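Local coordinates for putative L-alanine-DL-glutamate epimerase (Burkholderia xenovorans, PDB 3GO2), which probably acts as a racemase or epimerase of the mandelate racemase/muconate lactonizing enzyme family, and binds magnesium, at residues Val8-Cys13 / His21-Thr26; Glu354-Ala359 / Trp375-Val380; Trp34-Glu39 / Gly322-Met327; Pro44-Val49 / Gly81-Glu86; Ile91-Leu96 / Asn296-Ser301. One frame throughout, in Å; residues are numbered along the deposited sequence.

Contact 1: Val8-Cys13 / His21-Thr26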
# COMPACT_ATOMS: atom_id res chain seq x y z
N VAL A 8 -17.51 -42.87 18.11
CA VAL A 8 -16.29 -42.07 18.17
C VAL A 8 -15.85 -42.05 19.62
O VAL A 8 -16.58 -41.54 20.49
CB VAL A 8 -16.51 -40.62 17.67
CG1 VAL A 8 -15.18 -39.84 17.75
CG2 VAL A 8 -17.10 -40.62 16.25
N ASP A 9 -14.70 -42.68 19.88
CA ASP A 9 -14.12 -42.82 21.21
C ASP A 9 -12.76 -42.16 21.27
O ASP A 9 -12.09 -42.01 20.24
CB ASP A 9 -13.94 -44.30 21.54
CG ASP A 9 -15.24 -45.09 21.48
OD1 ASP A 9 -16.21 -44.68 22.15
OD2 ASP A 9 -15.28 -46.13 20.77
N THR A 10 -12.33 -41.76 22.47
CA THR A 10 -10.97 -41.26 22.64
C THR A 10 -10.24 -42.13 23.64
O THR A 10 -10.87 -42.67 24.57
CB THR A 10 -10.95 -39.78 23.13
OG1 THR A 10 -11.68 -39.65 24.34
CG2 THR A 10 -11.56 -38.84 22.07
N LEU A 11 -8.94 -42.28 23.45
CA LEU A 11 -8.08 -43.07 24.32
C LEU A 11 -6.84 -42.27 24.67
O LEU A 11 -6.44 -41.37 23.94
CB LEU A 11 -7.65 -44.37 23.64
CG LEU A 11 -8.69 -45.43 23.25
CD1 LEU A 11 -9.73 -44.98 22.18
CD2 LEU A 11 -7.95 -46.68 22.74
N CYS A 12 -6.21 -42.62 25.78
CA CYS A 12 -5.01 -41.89 26.24
C CYS A 12 -4.04 -42.86 26.91
O CYS A 12 -4.47 -43.79 27.58
CB CYS A 12 -5.46 -40.79 27.20
SG CYS A 12 -4.14 -39.74 27.83
N CYS A 13 -2.73 -42.69 26.69
CA CYS A 13 -1.74 -43.50 27.37
C CYS A 13 -0.52 -42.70 27.74
O CYS A 13 -0.26 -41.61 27.20
CB CYS A 13 -1.36 -44.71 26.51
SG CYS A 13 -0.34 -44.33 25.07
N HIS A 21 -2.67 -39.23 22.86
CA HIS A 21 -4.10 -39.36 22.75
C HIS A 21 -4.50 -39.86 21.37
O HIS A 21 -3.83 -39.58 20.39
CB HIS A 21 -4.79 -38.00 22.96
CG HIS A 21 -4.48 -37.36 24.28
ND1 HIS A 21 -5.40 -37.33 25.31
CD2 HIS A 21 -3.40 -36.69 24.72
CE1 HIS A 21 -4.89 -36.68 26.34
NE2 HIS A 21 -3.67 -36.28 26.01
N PHE A 22 -5.63 -40.56 21.31
CA PHE A 22 -6.10 -41.17 20.07
C PHE A 22 -7.58 -41.01 19.92
O PHE A 22 -8.30 -41.00 20.93
CB PHE A 22 -5.76 -42.68 20.03
CG PHE A 22 -4.33 -42.96 20.30
CD1 PHE A 22 -3.39 -42.86 19.29
CD2 PHE A 22 -3.90 -43.31 21.57
CE1 PHE A 22 -2.04 -43.09 19.56
CE2 PHE A 22 -2.56 -43.55 21.83
CZ PHE A 22 -1.64 -43.43 20.84
N VAL A 23 -8.02 -40.86 18.67
CA VAL A 23 -9.43 -40.99 18.27
C VAL A 23 -9.61 -42.36 17.60
O VAL A 23 -8.81 -42.76 16.76
CB VAL A 23 -9.89 -39.90 17.30
CG1 VAL A 23 -11.35 -40.13 16.84
CG2 VAL A 23 -9.75 -38.52 17.96
N LYS A 24 -10.66 -43.06 18.01
CA LYS A 24 -11.03 -44.36 17.47
C LYS A 24 -12.45 -44.27 16.93
O LYS A 24 -13.39 -44.05 17.70
CB LYS A 24 -10.99 -45.43 18.57
CG LYS A 24 -11.33 -46.79 18.04
CD LYS A 24 -11.48 -47.80 19.17
CE LYS A 24 -11.60 -49.18 18.62
NZ LYS A 24 -11.84 -50.16 19.75
N LEU A 25 -12.60 -44.41 15.63
CA LEU A 25 -13.88 -44.23 14.96
C LEU A 25 -14.26 -45.57 14.35
O LEU A 25 -13.47 -46.16 13.62
CB LEU A 25 -13.73 -43.16 13.87
CG LEU A 25 -14.95 -42.80 13.03
CD1 LEU A 25 -14.75 -41.34 12.52
CD2 LEU A 25 -15.21 -43.79 11.89
N THR A 26 -15.47 -46.04 14.63
CA THR A 26 -15.90 -47.36 14.12
C THR A 26 -17.08 -47.18 13.20
O THR A 26 -17.99 -46.40 13.51
CB THR A 26 -16.31 -48.30 15.32
OG1 THR A 26 -15.22 -48.45 16.23
CG2 THR A 26 -16.72 -49.71 14.81
O HOH W 1 -15.13 -46.21 18.02
O HOH W 2 -7.89 -38.64 25.02

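Contact 2: Glu354-Ala359 / Trp375-Val380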
# COMPACT_ATOMS: atom_id res chain seq x y z
N GLU A 354 5.55 -51.18 21.29
CA GLU A 354 4.44 -51.92 21.89
C GLU A 354 3.09 -51.29 21.57
O GLU A 354 2.09 -52.00 21.45
CB GLU A 354 4.63 -51.98 23.43
CG GLU A 354 3.69 -52.90 24.22
CD GLU A 354 3.71 -52.64 25.75
OE1 GLU A 354 4.65 -51.98 26.25
OE2 GLU A 354 2.77 -53.09 26.45
N LEU A 355 3.06 -49.96 21.45
CA LEU A 355 1.80 -49.22 21.36
C LEU A 355 1.17 -49.28 19.99
O LEU A 355 -0.01 -48.97 19.85
CB LEU A 355 2.02 -47.75 21.72
CG LEU A 355 2.46 -47.48 23.15
CD1 LEU A 355 2.88 -46.02 23.30
CD2 LEU A 355 1.35 -47.82 24.13
N PHE A 356 1.95 -49.65 18.97
CA PHE A 356 1.48 -49.60 17.60
C PHE A 356 1.77 -50.89 16.85
O PHE A 356 2.76 -51.58 17.12
CB PHE A 356 2.16 -48.43 16.87
CG PHE A 356 1.91 -47.08 17.52
CD1 PHE A 356 0.72 -46.40 17.29
CD2 PHE A 356 2.84 -46.52 18.38
CE1 PHE A 356 0.48 -45.17 17.88
CE2 PHE A 356 2.61 -45.28 18.96
CZ PHE A 356 1.41 -44.62 18.72
N THR A 357 0.94 -51.19 15.86
CA THR A 357 1.12 -52.41 15.08
C THR A 357 2.37 -52.37 14.21
O THR A 357 3.08 -53.38 14.08
CB THR A 357 -0.11 -52.73 14.23
OG1 THR A 357 -0.41 -51.60 13.40
CG2 THR A 357 -1.34 -53.11 15.08
N HIS A 358 2.66 -51.20 13.63
CA HIS A 358 3.84 -50.99 12.78
C HIS A 358 4.64 -49.76 13.16
O HIS A 358 4.08 -48.74 13.59
CB HIS A 358 3.41 -50.82 11.31
CG HIS A 358 2.66 -52.00 10.78
ND1 HIS A 358 3.29 -53.16 10.37
CD2 HIS A 358 1.33 -52.20 10.60
CE1 HIS A 358 2.38 -54.02 9.97
NE2 HIS A 358 1.18 -53.47 10.08
N ALA A 359 5.95 -49.85 12.99
CA ALA A 359 6.86 -48.76 13.26
C ALA A 359 7.36 -48.18 11.94
O ALA A 359 7.57 -48.90 10.97
CB ALA A 359 8.06 -49.27 14.10
N TRP A 375 -3.49 -45.18 7.36
CA TRP A 375 -2.28 -44.42 7.65
C TRP A 375 -1.02 -45.25 7.61
O TRP A 375 0.05 -44.72 7.26
CB TRP A 375 -2.37 -43.72 9.00
CG TRP A 375 -3.43 -42.66 9.11
CD1 TRP A 375 -4.39 -42.58 10.06
CD2 TRP A 375 -3.58 -41.49 8.28
NE1 TRP A 375 -5.17 -41.46 9.86
CE2 TRP A 375 -4.70 -40.78 8.77
CE3 TRP A 375 -2.88 -40.97 7.19
CZ2 TRP A 375 -5.13 -39.56 8.19
CZ3 TRP A 375 -3.33 -39.75 6.61
CH2 TRP A 375 -4.44 -39.09 7.10
N GLY A 376 -1.12 -46.54 7.98
CA GLY A 376 0.06 -47.41 7.98
C GLY A 376 0.43 -48.01 9.33
O GLY A 376 1.36 -48.81 9.43
N THR A 377 -0.28 -47.61 10.38
CA THR A 377 -0.10 -48.22 11.70
C THR A 377 -1.37 -48.00 12.52
O THR A 377 -2.10 -47.04 12.27
CB THR A 377 1.15 -47.65 12.40
OG1 THR A 377 1.53 -48.49 13.49
CG2 THR A 377 0.89 -46.23 12.93
N ASP A 378 -1.66 -48.91 13.45
CA ASP A 378 -2.81 -48.83 14.33
C ASP A 378 -2.32 -48.84 15.77
O ASP A 378 -1.43 -49.62 16.12
CB ASP A 378 -3.72 -50.04 14.14
CG ASP A 378 -4.39 -50.07 12.78
OD1 ASP A 378 -4.82 -48.98 12.30
OD2 ASP A 378 -4.50 -51.18 12.21
N PRO A 379 -2.87 -47.98 16.62
CA PRO A 379 -2.68 -48.15 18.05
C PRO A 379 -3.22 -49.50 18.49
O PRO A 379 -4.17 -50.02 17.89
CB PRO A 379 -3.49 -47.00 18.68
CG PRO A 379 -3.65 -46.02 17.55
CD PRO A 379 -3.74 -46.83 16.32
N VAL A 380 -2.60 -50.06 19.52
CA VAL A 380 -2.98 -51.37 20.07
C VAL A 380 -3.67 -51.17 21.42
O VAL A 380 -3.05 -50.71 22.38
CB VAL A 380 -1.76 -52.28 20.20
CG1 VAL A 380 -2.15 -53.67 20.81
CG2 VAL A 380 -1.07 -52.44 18.81
O HOH W 3 -2.14 -52.17 11.40

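Contact 3: Trp34-Glu39 / Gly322-Met327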
# COMPACT_ATOMS: atom_id res chain seq x y z
N TRP A 34 -8.36 -44.54 12.91
CA TRP A 34 -7.61 -43.99 14.02
C TRP A 34 -6.92 -42.69 13.66
O TRP A 34 -6.47 -42.50 12.51
CB TRP A 34 -6.48 -44.95 14.40
CG TRP A 34 -6.88 -46.24 15.06
CD1 TRP A 34 -6.99 -47.47 14.46
CD2 TRP A 34 -7.15 -46.44 16.44
NE1 TRP A 34 -7.32 -48.42 15.39
CE2 TRP A 34 -7.43 -47.81 16.61
CE3 TRP A 34 -7.21 -45.60 17.55
CZ2 TRP A 34 -7.75 -48.35 17.84
CZ3 TRP A 34 -7.52 -46.14 18.78
CH2 TRP A 34 -7.78 -47.50 18.91
N SER A 35 -6.83 -41.81 14.64
CA SER A 35 -5.87 -40.71 14.58
C SER A 35 -5.17 -40.56 15.91
O SER A 35 -5.56 -41.17 16.91
CB SER A 35 -6.58 -39.39 14.21
OG SER A 35 -7.42 -38.96 15.28
N GLU A 36 -4.13 -39.74 15.92
CA GLU A 36 -3.42 -39.40 17.15
C GLU A 36 -3.52 -37.89 17.28
O GLU A 36 -3.51 -37.20 16.28
CB GLU A 36 -1.99 -39.92 17.14
CG GLU A 36 -1.21 -39.56 18.41
CD GLU A 36 0.22 -40.09 18.42
OE1 GLU A 36 0.54 -40.94 17.58
OE2 GLU A 36 1.01 -39.65 19.29
N PHE A 37 -3.72 -37.40 18.50
CA PHE A 37 -3.72 -35.95 18.78
C PHE A 37 -2.96 -35.68 20.09
O PHE A 37 -2.51 -36.59 20.76
CB PHE A 37 -5.15 -35.38 18.79
CG PHE A 37 -6.03 -35.86 19.92
CD1 PHE A 37 -6.20 -35.09 21.08
CD2 PHE A 37 -6.70 -37.05 19.83
CE1 PHE A 37 -7.06 -35.51 22.10
CE2 PHE A 37 -7.53 -37.48 20.86
CZ PHE A 37 -7.69 -36.72 22.00
N ASP A 38 -2.82 -34.41 20.45
CA ASP A 38 -1.98 -33.99 21.55
C ASP A 38 -2.66 -32.89 22.35
O ASP A 38 -3.34 -32.03 21.78
CB ASP A 38 -0.66 -33.49 20.97
CG ASP A 38 0.23 -32.86 21.99
OD1 ASP A 38 0.98 -33.61 22.65
OD2 ASP A 38 0.19 -31.60 22.12
N GLU A 39 -2.47 -32.93 23.67
CA GLU A 39 -2.89 -31.84 24.55
C GLU A 39 -1.71 -31.16 25.24
O GLU A 39 -1.84 -30.04 25.76
CB GLU A 39 -3.85 -32.33 25.61
CG GLU A 39 -5.20 -32.74 25.05
CD GLU A 39 -6.21 -33.08 26.10
OE1 GLU A 39 -5.86 -33.07 27.29
OE2 GLU A 39 -7.36 -33.37 25.72
N GLY A 322 3.79 -39.57 18.53
CA GLY A 322 3.99 -41.01 18.42
C GLY A 322 4.05 -41.52 16.99
O GLY A 322 3.97 -40.75 16.02
N HIS A 323 4.18 -42.84 16.84
CA HIS A 323 4.31 -43.43 15.50
C HIS A 323 3.11 -43.15 14.62
O HIS A 323 3.27 -43.02 13.42
CB HIS A 323 4.50 -44.95 15.54
CG HIS A 323 5.86 -45.38 15.99
ND1 HIS A 323 6.97 -44.57 15.94
CD2 HIS A 323 6.29 -46.58 16.48
CE1 HIS A 323 8.02 -45.24 16.37
NE2 HIS A 323 7.63 -46.46 16.70
N LEU A 324 1.90 -43.12 15.16
CA LEU A 324 0.74 -42.86 14.31
C LEU A 324 0.81 -41.46 13.69
O LEU A 324 0.51 -41.29 12.50
CB LEU A 324 -0.57 -43.11 15.03
CG LEU A 324 -1.85 -42.81 14.26
CD1 LEU A 324 -1.86 -43.50 12.89
CD2 LEU A 324 -3.08 -43.24 15.06
N CYS A 325 1.22 -40.46 14.46
CA CYS A 325 1.43 -39.12 13.89
C CYS A 325 2.45 -39.15 12.77
O CYS A 325 2.29 -38.46 11.76
CB CYS A 325 1.84 -38.12 14.94
SG CYS A 325 0.48 -37.68 16.06
N THR A 326 3.52 -39.94 12.94
CA THR A 326 4.52 -40.03 11.88
C THR A 326 3.92 -40.61 10.62
O THR A 326 4.19 -40.11 9.50
CB THR A 326 5.74 -40.88 12.33
OG1 THR A 326 6.39 -40.22 13.42
CG2 THR A 326 6.75 -41.05 11.19
N MET A 327 3.08 -41.64 10.77
CA MET A 327 2.47 -42.27 9.59
C MET A 327 1.41 -41.34 8.96
O MET A 327 1.29 -41.28 7.75
CB MET A 327 1.92 -43.65 9.94
CG MET A 327 2.97 -44.62 10.39
SD MET A 327 4.35 -44.89 9.21
CE MET A 327 4.61 -46.69 9.47

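Contact 4: Pro44-Val49 / Gly81-Glu86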
# COMPACT_ATOMS: atom_id res chain seq x y z
N PRO A 44 -4.77 -27.79 26.32
CA PRO A 44 -5.78 -28.42 27.15
C PRO A 44 -7.18 -28.34 26.52
O PRO A 44 -7.51 -27.32 25.92
CB PRO A 44 -5.75 -27.58 28.43
CG PRO A 44 -5.24 -26.23 28.00
CD PRO A 44 -4.28 -26.51 26.89
N GLY A 45 -7.98 -29.39 26.67
CA GLY A 45 -9.37 -29.36 26.24
C GLY A 45 -9.70 -30.07 24.93
O GLY A 45 -10.89 -30.19 24.57
N VAL A 46 -8.68 -30.51 24.18
CA VAL A 46 -8.97 -31.14 22.86
C VAL A 46 -9.89 -32.36 23.00
O VAL A 46 -10.83 -32.54 22.22
CB VAL A 46 -7.68 -31.56 22.10
CG1 VAL A 46 -8.04 -32.13 20.74
CG2 VAL A 46 -6.73 -30.34 21.95
N THR A 47 -9.62 -33.19 24.00
CA THR A 47 -10.46 -34.37 24.24
C THR A 47 -11.92 -33.98 24.44
O THR A 47 -12.83 -34.62 23.92
CB THR A 47 -9.96 -35.21 25.42
OG1 THR A 47 -8.57 -35.59 25.23
CG2 THR A 47 -10.85 -36.46 25.61
N ALA A 48 -12.17 -32.91 25.19
CA ALA A 48 -13.54 -32.48 25.45
C ALA A 48 -14.25 -32.03 24.19
O ALA A 48 -15.44 -32.30 24.01
CB ALA A 48 -13.55 -31.37 26.50
N VAL A 49 -13.54 -31.32 23.33
CA VAL A 49 -14.06 -30.94 22.02
C VAL A 49 -14.46 -32.15 21.19
O VAL A 49 -15.56 -32.22 20.63
CB VAL A 49 -13.01 -30.07 21.22
CG1 VAL A 49 -13.53 -29.79 19.82
CG2 VAL A 49 -12.69 -28.77 21.99
N GLY A 81 -10.45 -22.18 15.59
CA GLY A 81 -9.01 -22.15 15.80
C GLY A 81 -8.63 -22.91 17.04
O GLY A 81 -9.50 -23.48 17.72
N GLY A 82 -7.34 -22.96 17.32
CA GLY A 82 -6.87 -23.52 18.58
C GLY A 82 -7.41 -24.91 18.89
O GLY A 82 -7.44 -25.79 18.04
N VAL A 83 -7.84 -25.10 20.12
CA VAL A 83 -8.20 -26.44 20.59
C VAL A 83 -9.47 -26.97 19.93
O VAL A 83 -9.58 -28.15 19.69
CB VAL A 83 -8.26 -26.53 22.12
CG1 VAL A 83 -6.87 -26.37 22.75
CG2 VAL A 83 -9.16 -25.57 22.68
N VAL A 84 -10.42 -26.09 19.58
CA VAL A 84 -11.59 -26.50 18.83
C VAL A 84 -11.15 -27.06 17.48
O VAL A 84 -11.57 -28.14 17.08
CB VAL A 84 -12.56 -25.33 18.60
CG1 VAL A 84 -13.51 -25.59 17.40
CG2 VAL A 84 -13.31 -25.01 19.89
N SER A 85 -10.30 -26.32 16.78
CA SER A 85 -9.85 -26.78 15.48
C SER A 85 -8.98 -28.05 15.58
O SER A 85 -9.03 -28.91 14.68
CB SER A 85 -9.14 -25.67 14.71
OG SER A 85 -10.08 -24.71 14.27
N GLU A 86 -8.22 -28.20 16.67
CA GLU A 86 -7.47 -29.44 16.90
C GLU A 86 -8.42 -30.63 17.06
O GLU A 86 -8.15 -31.72 16.55
CB GLU A 86 -6.58 -29.37 18.13
CG GLU A 86 -5.42 -28.42 18.01
CD GLU A 86 -4.56 -28.43 19.22
OE1 GLU A 86 -4.16 -29.54 19.69
OE2 GLU A 86 -4.26 -27.32 19.77

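Contact 5: Ile91-Leu96 / Asn296-Ser301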
# COMPACT_ATOMS: atom_id res chain seq x y z
N ILE A 91 -10.60 -35.63 14.45
CA ILE A 91 -11.71 -36.41 13.91
C ILE A 91 -11.55 -36.60 12.40
O ILE A 91 -11.78 -37.69 11.89
CB ILE A 91 -13.06 -35.80 14.26
CG1 ILE A 91 -13.25 -35.85 15.78
CG2 ILE A 91 -14.20 -36.52 13.50
CD1 ILE A 91 -14.55 -35.12 16.27
N GLU A 92 -11.16 -35.55 11.69
CA GLU A 92 -10.89 -35.63 10.26
C GLU A 92 -9.90 -36.73 9.96
O GLU A 92 -10.09 -37.51 9.03
CB GLU A 92 -10.38 -34.29 9.73
CG GLU A 92 -9.97 -34.37 8.25
CD GLU A 92 -9.82 -33.03 7.61
OE1 GLU A 92 -8.67 -32.62 7.33
OE2 GLU A 92 -10.86 -32.40 7.38
N ASN A 93 -8.84 -36.80 10.74
CA ASN A 93 -7.81 -37.76 10.48
C ASN A 93 -8.28 -39.20 10.74
O ASN A 93 -7.86 -40.10 10.05
CB ASN A 93 -6.53 -37.42 11.22
CG ASN A 93 -5.81 -36.28 10.58
OD1 ASN A 93 -5.98 -36.03 9.37
ND2 ASN A 93 -4.96 -35.61 11.35
N ALA A 94 -9.21 -39.39 11.67
CA ALA A 94 -9.78 -40.72 11.91
C ALA A 94 -10.75 -41.08 10.80
O ALA A 94 -10.79 -42.22 10.36
CB ALA A 94 -10.47 -40.79 13.30
N LEU A 95 -11.50 -40.08 10.31
CA LEU A 95 -12.41 -40.27 9.17
C LEU A 95 -11.60 -40.69 7.93
O LEU A 95 -12.00 -41.61 7.20
CB LEU A 95 -13.21 -39.01 8.89
CG LEU A 95 -14.42 -38.71 9.76
CD1 LEU A 95 -14.93 -37.28 9.58
CD2 LEU A 95 -15.54 -39.69 9.41
N LEU A 96 -10.48 -40.04 7.69
CA LEU A 96 -9.68 -40.38 6.51
C LEU A 96 -9.17 -41.81 6.59
O LEU A 96 -9.23 -42.57 5.62
CB LEU A 96 -8.52 -39.41 6.33
CG LEU A 96 -8.88 -38.00 5.91
CD1 LEU A 96 -7.65 -37.10 6.11
CD2 LEU A 96 -9.39 -37.95 4.44
N ASN A 296 -4.51 -29.67 12.13
CA ASN A 296 -5.44 -29.16 11.09
C ASN A 296 -6.37 -30.21 10.50
O ASN A 296 -7.46 -29.89 10.00
CB ASN A 296 -4.65 -28.49 9.96
CG ASN A 296 -4.35 -27.05 10.24
OD1 ASN A 296 -5.17 -26.17 9.96
ND2 ASN A 296 -3.15 -26.78 10.75
N GLY A 297 -5.94 -31.47 10.55
CA GLY A 297 -6.48 -32.51 9.68
C GLY A 297 -5.70 -32.50 8.39
O GLY A 297 -5.35 -31.45 7.83
N VAL A 298 -5.42 -33.69 7.86
CA VAL A 298 -4.68 -33.78 6.64
C VAL A 298 -5.42 -33.22 5.42
O VAL A 298 -4.77 -32.68 4.52
CB VAL A 298 -4.21 -35.28 6.40
CG1 VAL A 298 -3.74 -35.51 4.98
CG2 VAL A 298 -3.13 -35.64 7.43
N TRP A 299 -6.75 -33.33 5.37
CA TRP A 299 -7.47 -32.83 4.20
C TRP A 299 -7.37 -31.32 4.16
O TRP A 299 -7.10 -30.73 3.12
CB TRP A 299 -8.93 -33.28 4.22
CG TRP A 299 -9.63 -33.09 2.92
CD1 TRP A 299 -10.55 -32.14 2.61
CD2 TRP A 299 -9.45 -33.89 1.75
NE1 TRP A 299 -10.98 -32.32 1.31
CE2 TRP A 299 -10.31 -33.39 0.76
CE3 TRP A 299 -8.68 -35.02 1.45
CZ2 TRP A 299 -10.40 -33.96 -0.52
CZ3 TRP A 299 -8.78 -35.57 0.20
CH2 TRP A 299 -9.63 -35.04 -0.76
N GLN A 300 -7.55 -30.69 5.32
CA GLN A 300 -7.38 -29.25 5.40
C GLN A 300 -5.93 -28.85 5.10
O GLN A 300 -5.70 -27.82 4.47
CB GLN A 300 -7.80 -28.74 6.79
CG GLN A 300 -9.22 -29.09 7.24
CD GLN A 300 -10.26 -28.89 6.16
OE1 GLN A 300 -10.33 -27.82 5.55
NE2 GLN A 300 -11.04 -29.93 5.86
N SER A 301 -4.98 -29.69 5.51
CA SER A 301 -3.57 -29.41 5.28
C SER A 301 -3.22 -29.45 3.80
O SER A 301 -2.31 -28.74 3.38
CB SER A 301 -2.68 -30.38 6.07
OG SER A 301 -2.98 -30.25 7.43

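Contact 1: Val8-Cys13 / His21-Thr26
Cys12 holds SG anti to its backbone N (chi1 -178°) and His21 keeps CG anti to its carbonyl carbon (chi1 -58°); these torsions place the sulfur and the root of the imidazole, and chi2 of His21 (-105°) turns a ring face to the sulfur. SG sits 3.8 Å from the centroid of the His21 ring, displaced toward the rim, with CE1 as its closest ring atom. In the plane of the same ring, a water lies 2.8 Å from His21 ND1 and donates to Leu11 O. A second sulfur takes the other kind of approach: Cys13 SG meets the edge of the Phe22 ring, 4.0 Å from CE2.

The backbones form an antiparallel beta hairpin, the first two strands of the three-stranded sheet in the N-terminal domain. Asp9 pairs with Lys24 and Leu11 with Phe22 as hydrogen-bonded pairs, two bonds each, Lys24 N to Asp9 O being 2.8 Å. Side chains alternate between the faces. Val8 and Val23 cross on one, CG1 to CG1 at 3.9 Å, and beta-branched or aliphatic residues suit it because Val23 and Leu25 go on to pack on helix 82-103. On the other face Leu11 CD1 rests 3.8 Å from Lys24 CB, so the lysine lends its aliphatic root while its far end reaches a salt bridge with Glu381. Thr10 OG1 is bonded to Glu51 of helix 46-57.

The hairpin thus combines ordinary strand pairing with soft, polarisable sulfur contacts at its Cys12-Cys13 end, where both faces offer a ring to a thiol.

Contact 2: Glu354-Ala359 / Trp375-Val380
Phe356 and Pro379 face each other with CA atoms 4.4 Å apart in a single backbone bridge, flanked by bonds from Val380 N to Leu355 O (2.8 Å) and from Thr357 N to Asp378 O (2.9 Å). Proline fits this place because its neighbours make the bonds, and it has no N-H to supply. Its CG lies 4.2 Å from Phe356 CE1. Thr357 turns OG1 between its backbone N and carbonyl carbon (chi1 55°), where it accepts a bond from Asp378 N at 3.0 Å; a water spans Thr357 OG1 and Asp378 OD2. Both segments belong to the C-terminal part of the chain, which in this superfamily returns from the barrel to the N-terminal domain: Pro379 packs on Trp34, and Asp378 OD1 forms a salt bridge with Lys101 of helix 82-103. Thr377 OG1, anti to its own N, donates to His358 O in the carbonyl plane and on a lone pair, at 2.6 Å. At the positive phi of Gly376 a side chain would jam against Trp375 O, which suits glycine; its own O lies 3.4 Å from His358 CB. Val380, the N-cap residue of helix 381-386, lays CG2 obliquely across Thr357 CG2 at 3.8 Å.

Contact 3: Trp34-Glu39 / Gly322-Met327
Glu36 and Leu324 slide past each other in opposite directions, the acid reaching from its strand toward the start of a helix and the leucine reaching back to the strand. Glu36 is fully extended, CG anti to the backbone N (chi1 179°), and this straight chain delivers the carboxylate to two backbone N-H groups. OE2 accepts from Gly322 N at 2.9 Å on its syn side, somewhat out of the carboxylate plane. OE1 accepts from Cys325 N at 3.2 Å, and here the donor stands well above that plane (51° out of it). Gly322 is the N-cap of helix 323-335, and its lack of a side chain lets OE2 come within 3.4 Å of its CA. Cys325 SG flanks the acid, 3.4 Å from Glu36 CD and 3.5 Å from CG. In return, Leu324 places CD2 against the strand backbone, 3.5 Å from Ser35 C and 3.9 Å from Trp34 CB.

The strand and the helix, their axes inclined at 110°, join the sheet of the N-terminal domain to helix 323-335 of the barrel domain; Phe22 and Tyr20 of the adjoining strand also touch Glu36. A second acid, Glu352, bonds His323 N. Two backbone donors, together with the positive end of the helix dipole, probably favour the ionised form of this buried carboxylate and repay part of the cost of burying it.

Contact 4: Pro44-Val49 / Gly81-Glu86
Val83 pushes CG1 to 3.4 Å from Pro44 O and to 4.1 Å from Val46 CG2, wedging itself against the turn that leads into helix 46-57. Val46 then bears on Glu86, the two side chains crossing at about a right angle: Val46 CG2 lies 3.9 Å from Glu86 CB and 3.5 Å from OE1. One turn on, Val49 straddles the backbone of the other helix, its CG1 3.8 Å from Val84 O and its CG2 3.9 Å from Val83 O. These valines are short, branched and stiff, and suit a place where two helix beginnings lie close together.

Behind this first layer stand the groups that fix it. Gly45, the N-cap of helix 46-57, has a positive phi of 102° that glycine adopts readily, and lets the chain turn sharply into the helix. Gly81 and Gly82 also have positive phi at the start of helix 82-103, where Gly81 N donates to Ser85 OG at 2.9 Å. Glu86 owes its position partly to Ser43, whose OG bonds OE2. Helices 46-57 and 82-103 both belong to the N-terminal domain, and a second subunit lies against this corner: Val83 packs on Val83 of that neighbouring subunit, and Ala48 on its Gly45. The Glu86 side chain is about 7 Å from a bound magnesium ion.

No hydrogen bond crosses the contact, which is van der Waals packing of valine methyls, largely against oxygens. Burying Pro44 O under Val83 CG1 carries a cost no hydrogen bond repays, so the contact relies on shape, whereas Glu86 OE2 is satisfied.

Contact 5: Ile91-Leu96 / Asn296-Ser301
Glu92 OE1 is gripped by two backbone N-H groups in the first turn of helix 298-310: Gln300 N at 3.0 Å, met on the syn side of the carboxylate, and Trp299 N at 2.8 Å, a weak bond because it is strongly bent (121° at the hydrogen). Gln300 NE2 gives OE2 an almost straight bond of 2.9 Å (177°); OE2 takes it on its syn lone pair and lies in the plane of the Gln300 amide. NE2 is also hydrogen-bonded to Glu66 OE1. Glu92 reaches them with CG anti to its backbone N (chi1 175°), and its carboxylate stands nearly perpendicular to the Trp299 ring.

Beside it Asn93 OD1 accepts from Val298 N at 2.8 Å, in the carbonyl plane and on a lone pair, while ND2 bonds Thr293 O. Gly297 is the N-cap: a CB here would meet OE1, and its positive phi is a separate reason for glycine. The apolar edge is Leu96, with CD1 3.9 Å from Val298 CB and CD2 4.2 Å from Trp299 CE3. Trp299 also meets His65 edge-to-face and packs on Leu111 of a third subunit.

Helix 82-103 of the N-terminal domain thus meets a barrel-domain helix through directional bonds from its first N-H groups to one acid and one amide, with Leu96 adding the apolar part. Those donors and the helix N-terminus would favour ionised Glu92, while neighbouring Glu66 would work against it.

Contacts 1 and 3 share one antiparallel sheet, through neighbouring strands 19-27 and 32-37, and their centres are about 11 Å apart. Contacts 4 and 5, about 14 Å apart between centres, both use helix 82-103, which packs against that sheet. Along the chain, contact 1 closes first; contact 3 then spans a long loop inside which contact 4 and, after it, contact 5 are nested; contact 2 comes last. Contacts 3 and 5 tie the N-terminal domain to the barrel, and contact 2, about 10 Å from contact 3 between centres, adds the returning C-terminal chain. Contacts 2 and 4 are the farthest apart, about 24 Å between centres; contact 4 lies against a second subunit, and Trp299 of contact 5 against a third.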